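Local structure of nuclear protein localization protein 4 homolog (Drosophila melanogaster, 4RV0) at residues G19-E24 against Q39-V44; S37-N40 against G46-L49. The protein probably belongs to a complex binding ubiquitinated proteins and needed to export misfolded proteins from the ER for degradation, and is represented here by its ubiquitin-like N-terminal domain. One frame throughout, in Å; residues are numbered along the deposited sequence.

Interaction 1. Residues G19-E24 against Q39-V44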
ATOM      1  N   GLY B  19       0.251  10.007   0.979  1.00  7.04           N
ATOM      2  CA  GLY B  19       0.897   8.828   0.411  1.00  8.94           C
ATOM      3  C   GLY B  19       2.136   8.411   1.182  1.00  9.71           C
ATOM      4  O   GLY B  19       2.275   8.718   2.372  1.00  8.27           O
ATOM      5  N   ILE B  20       3.051   7.734   0.496  1.00  6.86           N
ATOM      6  CA  ILE B  20       4.283   7.274   1.125  1.00  9.18           C
ATOM      7  C   ILE B  20       5.506   7.920   0.492  1.00  9.49           C
ATOM      8  O   ILE B  20       5.918   7.547  -0.618  1.00  9.50           O
ATOM      9  CB  ILE B  20       4.396   5.732   1.063  1.00  9.33           C
ATOM     10  CG1 ILE B  20       3.238   5.087   1.826  1.00  9.38           C
ATOM     11  CG2 ILE B  20       5.713   5.259   1.643  1.00  6.96           C
ATOM     12  CD1 ILE B  20       3.192   3.570   1.663  1.00 13.59           C
ATOM     13  N   LYS B  21       6.108   8.847   1.227  1.00  9.37           N
ATOM     14  CA  LYS B  21       7.239   9.625   0.726  1.00  8.64           C
ATOM     15  C   LYS B  21       8.532   8.960   1.134  1.00  8.54           C
ATOM     16  O   LYS B  21       8.732   8.635   2.309  1.00  7.36           O
ATOM     17  CB  LYS B  21       7.176  11.064   1.266  1.00  9.46           C
ATOM     18  CG  LYS B  21       8.428  11.927   0.998  1.00 10.69           C
ATOM     19  CD  LYS B  21       8.618  12.214  -0.473  1.00 10.89           C
ATOM     20  CE  LYS B  21       7.523  13.127  -1.031  1.00 14.15           C
ATOM     21  NZ  LYS B  21       7.709  13.321  -2.515  1.00 13.70           N
ATOM     22  N   ARG B  22       9.400   8.743   0.154  1.00  8.13           N
ATOM     23  CA  ARG B  22      10.691   8.128   0.405  1.00 11.89           C
ATOM     24  C   ARG B  22      11.758   9.168   0.714  1.00 11.77           C
ATOM     25  O   ARG B  22      11.999  10.079  -0.086  1.00 16.84           O
ATOM     26  CB  ARG B  22      11.120   7.261  -0.784  1.00 11.35           C
ATOM     27  CG  ARG B  22      10.314   5.983  -0.889  1.00  9.97           C
ATOM     28  CD  ARG B  22      10.924   4.988  -1.866  1.00 11.42           C
ATOM     29  NE  ARG B  22      10.202   3.724  -1.792  1.00 11.09           N
ATOM     30  CZ  ARG B  22      10.612   2.587  -2.333  1.00 13.79           C
ATOM     31  NH1 ARG B  22      11.760   2.531  -3.012  1.00 13.94           N
ATOM     32  NH2 ARG B  22       9.876   1.497  -2.184  1.00 11.68           N
ATOM     33  N   ILE B  23      12.388   9.027   1.879  1.00 11.04           N
ATOM     34  CA  ILE B  23      13.461   9.922   2.286  1.00 13.59           C
ATOM     35  C   ILE B  23      14.775   9.165   2.344  1.00 15.06           C
ATOM     36  O   ILE B  23      14.905   8.218   3.126  1.00 14.43           O
ATOM     37  CB  ILE B  23      13.220  10.504   3.683  1.00 12.51           C
ATOM     38  CG1 ILE B  23      11.863  11.230   3.772  1.00 11.54           C
ATOM     39  CG2 ILE B  23      14.407  11.408   4.093  1.00 13.48           C
ATOM     40  CD1 ILE B  23      11.751  12.468   2.888  1.00 12.46           C
ATOM     41  N   GLU B  24      15.748   9.587   1.541  1.00 15.46           N
ATOM     42  CA  GLU B  24      17.093   9.026   1.626  1.00 16.04           C
ATOM     43  C   GLU B  24      17.935   9.905   2.539  1.00 19.95           C
ATOM     44  O   GLU B  24      18.028  11.125   2.334  1.00 18.36           O
ATOM     45  CB  GLU B  24      17.742   8.891   0.248  1.00 23.75           C
ATOM     46  CG  GLU B  24      16.994   7.949  -0.685  1.00 30.66           C
ATOM     47  CD  GLU B  24      17.621   7.856  -2.065  1.00 43.75           C
ATOM     48  OE1 GLU B  24      18.496   8.691  -2.392  1.00 46.93           O
ATOM     49  OE2 GLU B  24      17.223   6.954  -2.832  1.00 45.63           O
ATOM     50  N   GLN B  39      10.039  18.201   6.036  1.00  8.61           N
ATOM     51  CA  GLN B  39       9.463  19.528   5.833  1.00 13.39           C
ATOM     52  C   GLN B  39       9.698  20.072   4.436  1.00 10.55           C
ATOM     53  O   GLN B  39       8.792  20.627   3.808  1.00  9.69           O
ATOM     54  CB  GLN B  39      10.042  20.500   6.871  1.00 14.08           C
ATOM     55  CG  GLN B  39       9.724  21.976   6.636  1.00 19.84           C
ATOM     56  CD  GLN B  39       8.261  22.319   6.866  1.00 25.10           C
ATOM     57  OE1 GLN B  39       7.497  21.502   7.379  1.00 24.12           O
ATOM     58  NE2 GLN B  39       7.882  23.560   6.552  1.00 23.72           N
ATOM     59  N   ASN B  40      10.928  19.922   3.961  1.00  8.90           N
ATOM     60  CA  ASN B  40      11.319  20.364   2.636  1.00  8.68           C
ATOM     61  C   ASN B  40      10.686  19.536   1.504  1.00  9.15           C
ATOM     62  O   ASN B  40      10.511  20.024   0.395  1.00  6.80           O
ATOM     63  CB  ASN B  40      12.848  20.360   2.522  1.00  7.49           C
ATOM     64  CG  ASN B  40      13.501  21.385   3.446  1.00  9.72           C
ATOM     65  OD1 ASN B  40      12.878  22.376   3.838  1.00  8.95           O
ATOM     66  ND2 ASN B  40      14.772  21.167   3.767  1.00 10.58           N
ATOM     67  N   ALA B  41      10.388  18.273   1.785  1.00  8.47           N
ATOM     68  CA  ALA B  41       9.812  17.373   0.781  1.00  9.49           C
ATOM     69  C   ALA B  41       8.280  17.460   0.699  1.00 11.07           C
ATOM     70  O   ALA B  41       7.674  17.084  -0.307  1.00 11.77           O
ATOM     71  CB  ALA B  41      10.250  15.946   1.057  1.00  8.90           C
ATOM     72  N   LEU B  42       7.655  17.877   1.790  1.00 11.17           N
ATOM     73  CA  LEU B  42       6.201  17.889   1.894  1.00 13.52           C
ATOM     74  C   LEU B  42       5.636  19.286   2.106  1.00 14.80           C
ATOM     75  O   LEU B  42       6.333  20.193   2.578  1.00 14.37           O
ATOM     76  CB  LEU B  42       5.748  17.001   3.049  1.00 11.71           C
ATOM     77  CG  LEU B  42       5.983  15.495   2.945  1.00 16.07           C
ATOM     78  CD1 LEU B  42       5.452  14.795   4.186  1.00 11.07           C
ATOM     79  CD2 LEU B  42       5.343  14.918   1.673  1.00 14.73           C
ATOM     80  N   LYS B  43       4.366  19.445   1.771  1.00 12.63           N
ATOM     81  CA  LYS B  43       3.626  20.652   2.102  1.00 16.38           C
ATOM     82  C   LYS B  43       2.908  20.432   3.426  1.00 17.99           C
ATOM     83  O   LYS B  43       1.730  20.079   3.436  1.00 25.08           O
ATOM     84  CB  LYS B  43       2.623  21.044   1.011  1.00 16.58           C
ATOM     85  CG  LYS B  43       1.978  22.419   1.297  1.00 19.43           C
ATOM     86  CD  LYS B  43       0.738  22.693   0.446  1.00 24.90           C
ATOM     87  CE  LYS B  43       0.125  24.059   0.787  1.00 26.35           C
ATOM     88  NZ  LYS B  43       0.548  25.122  -0.168  1.00 18.97           N
ATOM     89  N   VAL B  44       3.614  20.580   4.544  1.00 19.53           N
ATOM     90  CA  VAL B  44       2.969  20.425   5.844  1.00 18.01           C
ATOM     91  C   VAL B  44       3.210  21.564   6.837  1.00 21.33           C
ATOM     92  O   VAL B  44       4.123  22.367   6.687  1.00 21.13           O
ATOM     93  CB  VAL B  44       3.401  19.117   6.531  1.00 21.44           C
ATOM     94  CG1 VAL B  44       2.860  17.898   5.772  1.00 20.45           C
ATOM     95  CG2 VAL B  44       4.915  19.057   6.634  1.00 20.93           C
TER

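Interaction 2. Residues S37-N40 against G46-L49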
ATOM      1  N   SER B  37      14.235  17.312   6.594  1.00  9.73           N
ATOM      2  CA  SER B  37      14.111  16.665   5.291  1.00 10.46           C
ATOM      3  C   SER B  37      12.639  16.477   4.901  1.00  9.13           C
ATOM      4  O   SER B  37      12.244  16.734   3.757  1.00  6.98           O
ATOM      5  CB  SER B  37      14.823  15.317   5.305  1.00 11.54           C
ATOM      6  OG  SER B  37      16.198  15.484   5.575  1.00 16.32           O
ATOM      7  N   VAL B  38      11.831  16.029   5.854  1.00  7.00           N
ATOM      8  CA  VAL B  38      10.415  15.842   5.591  1.00  7.06           C
ATOM      9  C   VAL B  38       9.720  17.161   5.266  1.00 10.48           C
ATOM     10  O   VAL B  38       8.954  17.241   4.304  1.00  9.20           O
ATOM     11  CB  VAL B  38       9.718  15.122   6.756  1.00  8.95           C
ATOM     12  CG1 VAL B  38       8.226  15.063   6.514  1.00 10.98           C
ATOM     13  CG2 VAL B  38      10.287  13.710   6.906  1.00 14.04           C
ATOM     14  N   GLN B  39      10.039  18.201   6.036  1.00  8.61           N
ATOM     15  CA  GLN B  39       9.463  19.528   5.833  1.00 13.39           C
ATOM     16  C   GLN B  39       9.698  20.072   4.436  1.00 10.55           C
ATOM     17  O   GLN B  39       8.792  20.627   3.808  1.00  9.69           O
ATOM     18  CB  GLN B  39      10.042  20.500   6.871  1.00 14.08           C
ATOM     19  CG  GLN B  39       9.724  21.976   6.636  1.00 19.84           C
ATOM     20  CD  GLN B  39       8.261  22.319   6.866  1.00 25.10           C
ATOM     21  OE1 GLN B  39       7.497  21.502   7.379  1.00 24.12           O
ATOM     22  NE2 GLN B  39       7.882  23.560   6.552  1.00 23.72           N
ATOM     23  N   ASN B  40      10.928  19.922   3.961  1.00  8.90           N
ATOM     24  CA  ASN B  40      11.319  20.364   2.636  1.00  8.68           C
ATOM     25  C   ASN B  40      10.686  19.536   1.504  1.00  9.15           C
ATOM     26  O   ASN B  40      10.511  20.024   0.395  1.00  6.80           O
ATOM     27  CB  ASN B  40      12.848  20.360   2.522  1.00  7.49           C
ATOM     28  CG  ASN B  40      13.501  21.385   3.446  1.00  9.72           C
ATOM     29  OD1 ASN B  40      12.878  22.376   3.838  1.00  8.95           O
ATOM     30  ND2 ASN B  40      14.772  21.167   3.767  1.00 10.58           N
ATOM     31  N   GLY B  46       2.827  22.145  11.364  1.00 19.73           N
ATOM     32  CA  GLY B  46       3.241  21.356  12.516  1.00 16.73           C
ATOM     33  C   GLY B  46       2.912  19.873  12.438  1.00 18.39           C
ATOM     34  O   GLY B  46       1.749  19.491  12.444  1.00 23.81           O
ATOM     35  N   PHE B  47       3.931  19.038  12.260  1.00 16.79           N
ATOM     36  CA  PHE B  47       3.721  17.590  12.229  1.00 18.00           C
ATOM     37  C   PHE B  47       4.557  16.856  13.259  1.00 14.86           C
ATOM     38  O   PHE B  47       5.623  17.328  13.666  1.00 17.02           O
ATOM     39  CB  PHE B  47       4.018  17.012  10.841  1.00 15.03           C
ATOM     40  CG  PHE B  47       5.466  17.113  10.437  1.00 18.01           C
ATOM     41  CD1 PHE B  47       6.338  16.045  10.634  1.00 13.50           C
ATOM     42  CD2 PHE B  47       5.955  18.278   9.853  1.00 20.70           C
ATOM     43  CE1 PHE B  47       7.681  16.143  10.248  1.00 15.02           C
ATOM     44  CE2 PHE B  47       7.289  18.378   9.456  1.00 15.23           C
ATOM     45  CZ  PHE B  47       8.149  17.313   9.657  1.00 14.47           C
ATOM     46  N   GLY B  48       4.105  15.669  13.636  1.00 14.17           N
ATOM     47  CA  GLY B  48       4.947  14.754  14.387  1.00 14.52           C
ATOM     48  C   GLY B  48       5.205  13.500  13.562  1.00 13.46           C
ATOM     49  O   GLY B  48       4.398  13.145  12.703  1.00 10.73           O
ATOM     50  N   LEU B  49       6.340  12.852  13.806  1.00 12.25           N
ATOM     51  CA  LEU B  49       6.648  11.569  13.194  1.00 15.85           C
ATOM     52  C   LEU B  49       6.621  10.490  14.265  1.00 18.75           C
ATOM     53  O   LEU B  49       7.182  10.659  15.353  1.00 18.71           O
ATOM     54  CB  LEU B  49       8.009  11.586  12.496  1.00 11.64           C
ATOM     55  CG  LEU B  49       8.170  12.567  11.334  1.00 12.61           C
ATOM     56  CD1 LEU B  49       9.565  12.522  10.805  1.00  9.67           C
ATOM     57  CD2 LEU B  49       7.202  12.222  10.229  1.00  8.78           C
TER

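Interaction 1. Residues G19-E24 against Q39-V44
Lys21 lays the aliphatic part of its side chain against Ala41 at the end of the helix and Leu42 just beyond it. Its CE lies 3.9 Å from Leu42 CD2 and 4.0 Å from Ala41 O, while Lys21 CD comes to 4.4 Å from Ala41 CB. Lys21 NZ stands 4.4 Å from Ala41 O, too far for a hydrogen bond, so the methylenes rather than the charge make this contact. Two successive bends, chi2 67° and chi3 68°, curl the lysine back on itself and bring CE beside the leucine methyl; the two side chains run past each other in opposite directions. Two residues along, Ile23 adds an apolar touch, its CD1 meeting Ala41 CB at 4.2 Å. Behind this first shell, backbone bonds of Lys21 with Val14 and of Ile23 with Ile12 fix both residues in the sheet, and Ile23 also packs on Leu34 and Ser37 of the same helix. Leu42, the first residue to leave helical backbone angles, extends onto Leu79 of strand 76-80. Strand alternation turns Ile20 and Arg22 away from the helix, and both meet the chain of another protein, Arg22 through a salt bridge to an acidic side chain there. A first beta-hairpin covered by the helix that follows it, in a sheet of order 2-1-4-3, is the signature of the ubiquitin-like beta-grasp fold.

Interaction 2. Residues S37-N40 against G46-L49
Phe47 reaches from the residue just before strand 48-50 toward Val38 and Gln39 on the helix. From CB, which points at the helix, the side chain turns at chi1 66°, placing CG between the backbone N and the carbonyl carbon, and the ring runs out until its far end meets the helix. Beside CE1, within its own segment, Leu49 CG lies in the ring plane at 3.8 Å. Val38 CG1 comes obliquely to CE1 and CZ, 3.9 Å from CE1, and at the tip CZ sits 4.0 Å from Val38 CB. On the other edge CE2 faces Gln39 OE1 at 3.8 Å; OE1 lies near the ring plane, where the slightly positive C-H rim could weakly attract it, and the amide is turned almost coplanar with the ring (2°). In this beta-grasp domain the helix lies across the sheet, and this contact ties it to 48-50, one of this chain's two outermost strands. Val38 divides its branches between two partners: while CG1 goes to the phenylalanine, CG2 meets Leu49 CD1 tip to tip at 4.1 Å. Replacing Phe47 with an alanine would probably open a gap beside Val38 CG1 and strip Gln39 OE1 of its ring edge. The ring also meets that of Tyr35, planes about 15° apart, whose hydroxyl is hydrogen-bonded to Leu49 N, while Leu79 touches Val38, Phe47 and Leu49.

How the interactions relate
Interactions 1 and 2 lie 8 Å apart, centre to centre, and both use helix 31-41, sharing Gln39 and Asn40. They join it to the two outermost strands of the sheet within this chain, 19-25 in interaction 1 and 48-50 in interaction 2. Direct packing connects them: Ile23 CG2 approaches Ser37 CB at 4.1 Å, and Ile23 CG1 approaches Val38 CG2 at 4.3 Å. The inner strands supply common ground, since Val14 touches Ile23, Val38 and Leu49, and Leu79 touches side chains of both contacts. The neighbouring protein chain reaches strand 19-25 through Ile20 and Arg22 but touches neither segment of interaction 2.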